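Bacterial bifunctional deaminase-reductase C-terminal domain-containing protein (Corynebacterium diphtheriae, PDB 2P4G) is a pyrimidine reductase-like protein that probably acts as an NADP-dependent oxidoreductase, possibly in riboflavin biosynthesis. Local coordinates at residues V16-L28 with T61-A73. Sequence-based numbering, arbitrary orientation.
Sequences VTTEQIVYGALPL and TDADLLIQLRGWA. With EDO (1,2-ethanediol), chain G; EDO (1,2-ethanediol), chain J.
T18 and V22 of the short helix 18-23 face L65 and L69 of helix 61-72, the two axes approaching to 9.2 Å at a crossing angle of -47°. Knobs-into-holes packing is reciprocal: T18 fits among T61, D64, L65 and Q68, V22 among L65, Q68, L69 and W72, and Q68 in return among T18, E19, V22 and Y23. Q68 reaches T18 because its chain, CG anti to the backbone N (chi1 -166°), bends at chi2; its NE2 then donates to T18 OG1 at 2.6 Å, with the acceptor close to the amide plane. A water joins the same hydroxyl to D64 OD2, while D64 OD1 is held by Q60. The two methyls of V22 divide the work, CG2 lying 3.6 Å from Q68 CG and CG1 3.7 Å from W72 CB. L65 CD1 meets I21 CG2 at 3.7 Å. At the C-terminal ends of both helices, the W72 indole turns its edge toward the Y23 face in an offset edge-to-face pair, planes at 62°. Y23 OH donates to a second water, which donates to both Q68 O and Q68 OE1, though two unusually short distances leave its exact position doubtful. L69 also touches I39 and S192 of the sheet. Helix 18-23 thus packs alongside a sheet-covering helix, V22 O and I21 O bonded to R37 and R257 of the sheet, in the RibD C-terminal, dihydrofolate reductase-like α/β fold.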
ATOM      1  N   VAL A  16       4.076  -5.662  22.026  1.00 92.19           N
ATOM      2  CA  VAL A  16       4.064  -6.685  20.934  1.00 90.90           C
ATOM      3  C   VAL A  16       5.481  -6.985  20.413  1.00 90.52           C
ATOM      4  O   VAL A  16       6.155  -6.128  19.842  1.00 92.78           O
ATOM      5  CB  VAL A  16       3.159  -6.269  19.760  1.00 90.41           C
ATOM      6  CG1 VAL A  16       2.955  -7.454  18.806  1.00 90.50           C
ATOM      7  CG2 VAL A  16       1.820  -5.738  20.280  1.00 88.22           C
ATOM      8  N   THR A  17       5.915  -8.221  20.599  1.00 87.79           N
ATOM      9  CA  THR A  17       7.251  -8.610  20.245  1.00 85.52           C
ATOM     10  C   THR A  17       7.232  -9.210  18.845  1.00 83.64           C
ATOM     11  O   THR A  17       6.188  -9.590  18.336  1.00 84.51           O
ATOM     12  CB  THR A  17       7.794  -9.643  21.243  1.00 85.97           C
ATOM     13  OG1 THR A  17       7.283 -10.935  20.907  1.00 87.94           O
ATOM     14  CG2 THR A  17       7.388  -9.298  22.686  1.00 84.18           C
ATOM     15  N   THR A  18       8.402  -9.306  18.234  1.00 81.13           N
ATOM     16  CA  THR A  18       8.537  -9.971  16.963  1.00 79.49           C
ATOM     17  C   THR A  18       8.201 -11.447  17.102  1.00 77.79           C
ATOM     18  O   THR A  18       7.687 -12.062  16.177  1.00 77.35           O
ATOM     19  CB  THR A  18       9.951  -9.799  16.378  1.00 76.96           C
ATOM     20  OG1 THR A  18      10.931 -10.297  17.291  1.00 76.83           O
ATOM     21  CG2 THR A  18      10.226  -8.352  16.108  1.00 77.77           C
ATOM     22  N   GLU A  19       8.496 -12.014  18.256  1.00 77.47           N
ATOM     23  CA  GLU A  19       8.163 -13.404  18.520  1.00 80.20           C
ATOM     24  C   GLU A  19       6.640 -13.606  18.530  1.00 80.64           C
ATOM     25  O   GLU A  19       6.136 -14.640  18.097  1.00 81.80           O
ATOM     26  CB  GLU A  19       8.781 -13.857  19.850  1.00 80.40           C
ATOM     27  CG  GLU A  19       8.802 -15.349  20.024  1.00 81.11           C
ATOM     28  CD  GLU A  19       9.453 -15.777  21.324  1.00 88.68           C
ATOM     29  OE1 GLU A  19       8.919 -15.457  22.414  1.00 83.35           O
ATOM     30  OE2 GLU A  19      10.501 -16.456  21.249  1.00 95.76           O
ATOM     31  N   GLN A  20       5.907 -12.611  19.008  1.00 80.54           N
ATOM     32  CA  GLN A  20       4.456 -12.680  18.965  1.00 81.72           C
ATOM     33  C   GLN A  20       3.970 -12.659  17.535  1.00 79.94           C
ATOM     34  O   GLN A  20       3.201 -13.512  17.121  1.00 82.38           O
ATOM     35  CB  GLN A  20       3.837 -11.536  19.761  1.00 82.95           C
ATOM     36  CG  GLN A  20       4.103 -11.651  21.266  1.00 88.70           C
ATOM     37  CD  GLN A  20       3.562 -10.468  22.034  1.00 99.64           C
ATOM     38  OE1 GLN A  20       2.652  -9.768  21.560  1.00112.35           O
ATOM     39  NE2 GLN A  20       4.105 -10.233  23.229  1.00100.13           N
ATOM     40  N   ILE A  21       4.445 -11.684  16.781  1.00 77.63           N
ATOM     41  CA  ILE A  21       4.042 -11.500  15.403  1.00 76.26           C
ATOM     42  C   ILE A  21       4.194 -12.785  14.623  1.00 74.35           C
ATOM     43  O   ILE A  21       3.305 -13.145  13.872  1.00 74.98           O
ATOM     44  CB  ILE A  21       4.881 -10.398  14.737  1.00 76.81           C
ATOM     45  CG1 ILE A  21       4.584  -9.053  15.400  1.00 81.46           C
ATOM     46  CG2 ILE A  21       4.569 -10.309  13.268  1.00 79.57           C
ATOM     47  CD1 ILE A  21       5.587  -7.963  15.107  1.00 81.75           C
ATOM     48  N   VAL A  22       5.324 -13.470  14.810  1.00 72.06           N
ATOM     49  CA  VAL A  22       5.635 -14.692  14.081  1.00 69.51           C
ATOM     50  C   VAL A  22       4.925 -15.928  14.651  1.00 70.90           C
ATOM     51  O   VAL A  22       4.448 -16.767  13.897  1.00 69.54           O
ATOM     52  CB  VAL A  22       7.172 -14.954  14.007  1.00 69.48           C
ATOM     53  CG1 VAL A  22       7.462 -16.328  13.418  1.00 65.66           C
ATOM     54  CG2 VAL A  22       7.874 -13.879  13.180  1.00 63.39           C
ATOM     55  N   TYR A  23       4.836 -16.043  15.973  1.00 71.68           N
ATOM     56  CA  TYR A  23       4.420 -17.295  16.574  1.00 71.83           C
ATOM     57  C   TYR A  23       3.052 -17.277  17.262  1.00 73.07           C
ATOM     58  O   TYR A  23       2.469 -18.347  17.513  1.00 71.93           O
ATOM     59  CB  TYR A  23       5.484 -17.750  17.588  1.00 71.77           C
ATOM     60  CG  TYR A  23       6.801 -18.123  16.956  1.00 73.16           C
ATOM     61  CD1 TYR A  23       6.971 -19.360  16.348  1.00 68.44           C
ATOM     62  CD2 TYR A  23       7.889 -17.241  16.976  1.00 72.36           C
ATOM     63  CE1 TYR A  23       8.188 -19.715  15.773  1.00 72.89           C
ATOM     64  CE2 TYR A  23       9.105 -17.587  16.405  1.00 72.00           C
ATOM     65  CZ  TYR A  23       9.251 -18.826  15.803  1.00 73.92           C
ATOM     66  OH  TYR A  23      10.455 -19.188  15.233  1.00 72.85           O
ATOM     67  N   GLY A  24       2.545 -16.087  17.578  1.00 72.79           N
ATOM     68  CA  GLY A  24       1.410 -15.970  18.489  1.00 73.78           C
ATOM     69  C   GLY A  24       0.053 -15.877  17.810  1.00 73.43           C
ATOM     70  O   GLY A  24      -0.023 -15.542  16.634  1.00 71.02           O
ATOM     71  N   ALA A  25      -0.998 -16.152  18.586  1.00 72.51           N
ATOM     72  CA  ALA A  25      -2.386 -16.223  18.105  1.00 75.19           C
ATOM     73  C   ALA A  25      -2.544 -17.141  16.896  1.00 76.87           C
ATOM     74  O   ALA A  25      -3.197 -16.780  15.907  1.00 76.21           O
ATOM     75  CB  ALA A  25      -2.949 -14.812  17.804  1.00 74.09           C
ATOM     76  N   LEU A  26      -1.946 -18.326  16.991  1.00 79.34           N
ATOM     77  CA  LEU A  26      -2.078 -19.358  15.968  1.00 83.04           C
ATOM     78  C   LEU A  26      -2.611 -20.688  16.555  1.00 86.39           C
ATOM     79  O   LEU A  26      -2.499 -20.932  17.763  1.00 86.46           O
ATOM     80  CB  LEU A  26      -0.730 -19.580  15.273  1.00 82.87           C
ATOM     81  CG  LEU A  26      -0.187 -18.396  14.470  1.00 84.34           C
ATOM     82  CD1 LEU A  26       1.279 -18.557  14.194  1.00 80.60           C
ATOM     83  CD2 LEU A  26      -0.957 -18.236  13.178  1.00 82.39           C
ATOM     84  N   PRO A  27      -3.215 -21.543  15.706  1.00 90.16           N
ATOM     85  CA  PRO A  27      -3.559 -22.918  16.101  1.00 93.32           C
ATOM     86  C   PRO A  27      -2.352 -23.865  16.124  1.00 96.63           C
ATOM     87  O   PRO A  27      -1.221 -23.415  15.921  1.00 99.12           O
ATOM     88  CB  PRO A  27      -4.557 -23.362  15.018  1.00 92.90           C
ATOM     89  CG  PRO A  27      -4.810 -22.154  14.156  1.00 93.17           C
ATOM     90  CD  PRO A  27      -3.654 -21.249  14.331  1.00 90.33           C
ATOM     91  N   LEU A  28      -2.604 -25.162  16.338  1.00 99.91           N
ATOM     92  CA  LEU A  28      -1.552 -26.200  16.389  1.00101.91           C
ATOM     93  C   LEU A  28      -0.886 -26.498  15.033  1.00105.22           C
ATOM     94  O   LEU A  28      -0.008 -27.356  14.944  1.00105.01           O
ATOM     95  CB  LEU A  28      -2.122 -27.498  16.957  1.00101.69           C
ATOM     96  N   THR A  61      13.376  -2.858  14.023  1.00 77.34           N
ATOM     97  CA  THR A  61      12.273  -3.761  14.378  1.00 75.15           C
ATOM     98  C   THR A  61      11.991  -4.688  13.201  1.00 73.93           C
ATOM     99  O   THR A  61      12.007  -5.900  13.346  1.00 72.18           O
ATOM    100  CB  THR A  61      11.033  -2.978  14.822  1.00 73.22           C
ATOM    101  OG1 THR A  61      11.377  -2.137  15.944  1.00 72.43           O
ATOM    102  CG2 THR A  61       9.933  -3.917  15.221  1.00 74.62           C
ATOM    103  N   ASP A  62      11.819  -4.094  12.025  1.00 74.75           N
ATOM    104  CA  ASP A  62      11.595  -4.825  10.785  1.00 73.88           C
ATOM    105  C   ASP A  62      12.710  -5.821  10.458  1.00 73.20           C
ATOM    106  O   ASP A  62      12.422  -6.943  10.036  1.00 71.83           O
ATOM    107  CB  ASP A  62      11.440  -3.836   9.623  1.00 74.45           C
ATOM    108  CG  ASP A  62      11.035  -4.507   8.344  1.00 76.56           C
ATOM    109  OD1 ASP A  62       9.899  -5.016   8.253  1.00 92.47           O
ATOM    110  OD2 ASP A  62      11.857  -4.559   7.431  1.00 88.47           O
ATOM    111  N   ALA A  63      13.972  -5.414  10.632  1.00 72.90           N
ATOM    112  CA  ALA A  63      15.115  -6.325  10.387  1.00 74.17           C
ATOM    113  C   ALA A  63      15.086  -7.492  11.373  1.00 74.16           C
ATOM    114  O   ALA A  63      15.329  -8.636  11.005  1.00 77.20           O
ATOM    115  CB  ALA A  63      16.496  -5.571  10.481  1.00 70.54           C
ATOM    116  N   ASP A  64      14.798  -7.188  12.628  1.00 73.68           N
ATOM    117  CA  ASP A  64      14.562  -8.212  13.639  1.00 75.31           C
ATOM    118  C   ASP A  64      13.445  -9.181  13.282  1.00 74.59           C
ATOM    119  O   ASP A  64      13.545 -10.374  13.511  1.00 76.49           O
ATOM    120  CB  ASP A  64      14.180  -7.555  14.950  1.00 77.86           C
ATOM    121  CG  ASP A  64      15.303  -6.769  15.560  1.00 87.70           C
ATOM    122  OD1 ASP A  64      16.418  -6.753  14.971  1.00100.53           O
ATOM    123  OD2 ASP A  64      15.063  -6.167  16.636  1.00100.90           O
ATOM    124  N   LEU A  65      12.356  -8.664  12.757  1.00 76.09           N
ATOM    125  CA  LEU A  65      11.234  -9.511  12.362  1.00 77.36           C
ATOM    126  C   LEU A  65      11.623 -10.445  11.211  1.00 76.73           C
ATOM    127  O   LEU A  65      11.235 -11.607  11.188  1.00 79.10           O
ATOM    128  CB  LEU A  65      10.032  -8.639  11.958  1.00 75.97           C
ATOM    129  CG  LEU A  65       8.745  -9.370  11.606  1.00 76.18           C
ATOM    130  CD1 LEU A  65       8.281 -10.117  12.819  1.00 70.07           C
ATOM    131  CD2 LEU A  65       7.680  -8.370  11.091  1.00 76.86           C
ATOM    132  N   LEU A  66      12.379  -9.948  10.250  1.00 74.95           N
ATOM    133  CA  LEU A  66      12.871 -10.847   9.220  1.00 77.18           C
ATOM    134  C   LEU A  66      13.645 -11.992   9.857  1.00 76.23           C
ATOM    135  O   LEU A  66      13.433 -13.144   9.507  1.00 76.15           O
ATOM    136  CB  LEU A  66      13.773 -10.133   8.213  1.00 78.81           C
ATOM    137  CG  LEU A  66      13.331 -10.076   6.760  1.00 89.31           C
ATOM    138  CD1 LEU A  66      14.493  -9.499   5.924  1.00 91.36           C
ATOM    139  CD2 LEU A  66      12.901 -11.452   6.232  1.00 86.90           C
ATOM    140  N   ILE A  67      14.545 -11.668  10.788  1.00 76.90           N
ATOM    141  CA  ILE A  67      15.361 -12.688  11.455  1.00 76.60           C
ATOM    142  C   ILE A  67      14.481 -13.659  12.238  1.00 75.96           C
ATOM    143  O   ILE A  67      14.709 -14.868  12.211  1.00 76.60           O
ATOM    144  CB  ILE A  67      16.418 -12.061  12.386  1.00 76.78           C
ATOM    145  CG1 ILE A  67      17.458 -11.293  11.569  1.00 80.18           C
ATOM    146  CG2 ILE A  67      17.132 -13.126  13.212  1.00 74.84           C
ATOM    147  CD1 ILE A  67      17.990 -12.051  10.454  1.00 72.56           C
ATOM    148  N   GLN A  68      13.479 -13.124  12.923  1.00 74.85           N
ATOM    149  CA  GLN A  68      12.526 -13.952  13.691  1.00 75.10           C
ATOM    150  C   GLN A  68      11.839 -14.961  12.763  1.00 71.41           C
ATOM    151  O   GLN A  68      11.728 -16.136  13.093  1.00 70.01           O
ATOM    152  CB  GLN A  68      11.481 -13.068  14.397  1.00 74.50           C
ATOM    153  CG  GLN A  68      10.685 -13.766  15.457  1.00 77.92           C
ATOM    154  CD  GLN A  68      11.462 -13.915  16.747  1.00 78.14           C
ATOM    155  OE1 GLN A  68      12.067 -14.955  17.011  1.00 71.65           O
ATOM    156  NE2 GLN A  68      11.476 -12.860  17.543  1.00 77.80           N
ATOM    157  N   LEU A  69      11.414 -14.497  11.592  1.00 70.75           N
ATOM    158  CA  LEU A  69      10.709 -15.356  10.622  1.00 70.71           C
ATOM    159  C   LEU A  69      11.652 -16.379  10.004  1.00 69.81           C
ATOM    160  O   LEU A  69      11.283 -17.533   9.798  1.00 69.51           O
ATOM    161  CB  LEU A  69      10.004 -14.523   9.532  1.00 71.23           C
ATOM    162  CG  LEU A  69       9.040 -15.313   8.612  1.00 73.34           C
ATOM    163  CD1 LEU A  69       7.890 -16.002   9.361  1.00 63.10           C
ATOM    164  CD2 LEU A  69       8.491 -14.444   7.500  1.00 67.53           C
ATOM    165  N   ARG A  70      12.886 -15.965   9.777  1.00 68.46           N
ATOM    166  CA  ARG A  70      13.948 -16.897   9.419  1.00 71.37           C
ATOM    167  C   ARG A  70      14.185 -17.982  10.463  1.00 69.79           C
ATOM    168  O   ARG A  70      14.485 -19.117  10.106  1.00 71.84           O
ATOM    169  CB  ARG A  70      15.259 -16.153   9.129  1.00 72.46           C
ATOM    170  CG  ARG A  70      15.250 -15.462   7.774  1.00 71.51           C
ATOM    171  CD  ARG A  70      16.587 -14.809   7.448  1.00 73.56           C
ATOM    172  NE  ARG A  70      16.619 -14.477   6.026  1.00 77.39           N
ATOM    173  CZ  ARG A  70      17.725 -14.351   5.300  1.00 76.85           C
ATOM    174  NH1 ARG A  70      18.922 -14.492   5.849  1.00 79.01           N
ATOM    175  NH2 ARG A  70      17.624 -14.090   4.009  1.00 75.66           N
ATOM    176  N   GLY A  71      14.041 -17.637  11.738  1.00 67.94           N
ATOM    177  CA  GLY A  71      14.142 -18.600  12.811  1.00 68.21           C
ATOM    178  C   GLY A  71      13.000 -19.590  12.837  1.00 68.23           C
ATOM    179  O   GLY A  71      13.144 -20.684  13.376  1.00 69.56           O
ATOM    180  N   TRP A  72      11.864 -19.174  12.293  1.00 68.17           N
ATOM    181  CA  TRP A  72      10.663 -20.006  12.133  1.00 67.56           C
ATOM    182  C   TRP A  72      10.787 -20.943  10.934  1.00 68.25           C
ATOM    183  O   TRP A  72      10.241 -22.033  10.959  1.00 69.80           O
ATOM    184  CB  TRP A  72       9.439 -19.077  11.950  1.00 66.21           C
ATOM    185  CG  TRP A  72       8.214 -19.690  11.358  1.00 63.04           C
ATOM    186  CD1 TRP A  72       7.150 -20.207  12.042  1.00 65.49           C
ATOM    187  CD2 TRP A  72       7.892 -19.807   9.964  1.00 64.42           C
ATOM    188  NE1 TRP A  72       6.192 -20.655  11.159  1.00 64.26           N
ATOM    189  CE2 TRP A  72       6.624 -20.419   9.877  1.00 68.88           C
ATOM    190  CE3 TRP A  72       8.554 -19.449   8.773  1.00 67.49           C
ATOM    191  CZ2 TRP A  72       6.008 -20.693   8.651  1.00 66.03           C
ATOM    192  CZ3 TRP A  72       7.955 -19.731   7.565  1.00 64.17           C
ATOM    193  CH2 TRP A  72       6.692 -20.349   7.510  1.00 69.67           C
ATOM    194  N   ALA A  73      11.504 -20.491   9.900  1.00 68.69           N
ATOM    195  CA  ALA A  73      11.537 -21.137   8.593  1.00 69.49           C
ATOM    196  C   ALA A  73      12.461 -22.350   8.544  1.00 73.42           C
ATOM    197  O   ALA A  73      13.514 -22.379   9.180  1.00 71.68           O
ATOM    198  CB  ALA A  73      11.997 -20.111   7.498  1.00 66.78           C
TER
HETATM  199  C1  EDO G 275      22.501 -13.074   5.263  1.00 77.99           C
HETATM  200  O1  EDO G 275      23.069 -11.966   5.968  1.00 74.73           O
HETATM  201  C2  EDO G 275      21.339 -12.764   4.277  1.00 72.69           C
HETATM  202  O2  EDO G 275      20.763 -13.974   3.630  1.00 62.47           O
HETATM  203  C1  EDO J 278      11.552  -6.846   4.133  1.00 57.09           C
HETATM  204  O1  EDO J 278      10.804  -6.779   5.343  1.00 63.27           O
HETATM  205  C2  EDO J 278      11.161  -8.169   3.478  1.00 70.31           C
HETATM  206  O2  EDO J 278      11.535  -8.292   2.077  1.00 82.44           O
HETATM  207  O   HOH W   1      12.911  -8.282  17.874  1.00 86.46           O
HETATM  208  O   HOH W   2      12.115 -17.283  15.231  1.00 57.14           O